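Local atomic coordinates of envelope glycoprotein (Bourbon virus, PDB entry 5ZKX), a protein that probably drives fusion of the viral envelope with host membranes during entry, as a gp64-like trimeric glycoprotein. Residues E297-S300 with L301-S304. Sequence-based numbering, arbitrary orientation.
Sequences ETES and LRLS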
# COMPACT_ATOMS: atom_id res chain seq x y z
N GLU A 297 -7.63 1.43 16.93
CA GLU A 297 -8.96 0.83 17.02
C GLU A 297 -8.94 -0.44 17.85
O GLU A 297 -9.94 -0.76 18.51
CB GLU A 297 -9.50 0.54 15.62
CG GLU A 297 -10.02 1.76 14.90
CD GLU A 297 -11.24 2.35 15.57
OE1 GLU A 297 -12.32 1.73 15.46
OE2 GLU A 297 -11.13 3.42 16.20
N THR A 298 -7.84 -1.18 17.82
CA THR A 298 -7.74 -2.38 18.64
C THR A 298 -7.66 -2.03 20.12
O THR A 298 -8.24 -2.73 20.97
CB THR A 298 -6.54 -3.22 18.20
OG1 THR A 298 -6.81 -3.77 16.91
CG2 THR A 298 -6.27 -4.35 19.18
N GLU A 299 -6.96 -0.95 20.46
CA GLU A 299 -6.95 -0.50 21.85
C GLU A 299 -8.32 -0.03 22.29
O GLU A 299 -8.77 -0.34 23.40
CB GLU A 299 -5.91 0.60 22.05
CG GLU A 299 -4.47 0.13 21.97
CD GLU A 299 -3.98 -0.56 23.23
OE1 GLU A 299 -2.89 -0.20 23.72
OE2 GLU A 299 -4.68 -1.46 23.73
N SER A 300 -9.01 0.73 21.42
CA SER A 300 -10.38 1.15 21.71
C SER A 300 -11.29 -0.05 21.89
O SER A 300 -12.16 -0.06 22.77
CB SER A 300 -10.89 2.05 20.59
OG SER A 300 -12.16 2.58 20.91
N LEU A 301 -11.12 -1.07 21.05
CA LEU A 301 -11.90 -2.30 21.18
C LEU A 301 -11.61 -2.99 22.51
O LEU A 301 -12.53 -3.48 23.17
CB LEU A 301 -11.60 -3.22 20.00
CG LEU A 301 -12.32 -4.56 19.83
CD1 LEU A 301 -11.55 -5.68 20.51
CD2 LEU A 301 -13.75 -4.50 20.33
N ARG A 302 -10.34 -3.02 22.92
CA ARG A 302 -9.99 -3.69 24.17
C ARG A 302 -10.60 -2.97 25.37
O ARG A 302 -10.99 -3.60 26.35
CB ARG A 302 -8.47 -3.77 24.31
CG ARG A 302 -7.83 -4.81 23.41
CD ARG A 302 -6.37 -4.49 23.12
NE ARG A 302 -5.51 -4.70 24.27
CZ ARG A 302 -5.08 -5.89 24.68
NH1 ARG A 302 -5.44 -6.98 24.02
NH2 ARG A 302 -4.29 -5.99 25.74
N LEU A 303 -10.69 -1.64 25.30
CA LEU A 303 -11.35 -0.88 26.35
C LEU A 303 -12.82 -1.28 26.48
O LEU A 303 -13.32 -1.49 27.59
CB LEU A 303 -11.25 0.62 26.06
CG LEU A 303 -10.12 1.40 26.73
CD1 LEU A 303 -10.39 2.90 26.61
CD2 LEU A 303 -9.97 0.99 28.18
N SER A 304 -13.52 -1.40 25.35
CA SER A 304 -14.92 -1.81 25.38
C SER A 304 -15.06 -3.21 25.97
O SER A 304 -15.96 -3.45 26.78
CB SER A 304 -15.51 -1.76 23.98
OG SER A 304 -15.45 -0.44 23.46
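E299 and R302 form an i to i+3 salt bridge along the long helix 284-329, E299 OE2 standing 3.4 Å from R302 NE at the edge of the guanidinium, near its plane. OE2 meets NE alone, and the carboxylate and guanidinium planes are turned 49° apart. E299 reaches over by a bend at chi2, and R302 folds at chi3 (72°). Beneath the pair the packing is close: R302 CG lies 3.2 Å from T298 O, the carbonyl that also accepts the N-H of R302 (N to O 2.9 Å). The T298 methyl CG2, anti to the backbone N, touches R302 CD at 3.9 Å, while OG1 turns back to bond L294 O. L301 N to E297 O (2.8 Å) and L303 N to E299 O (3.0 Å) continue the i to i+4 backbone hydrogen bonds. L301 packs on L301 of the third subunit, as expected of a central trimeric bundle. The looser side is at partly exposed L303, whose CB lies 3.5 Å from S300 O. R302 NH1 also bonds P407 O of the third subunit, so the arginine links helix to trimer; its long bridge probably adds modestly, partly offsetting repulsion between E299 OE1 and nearby E211 OE2 of the second subunit.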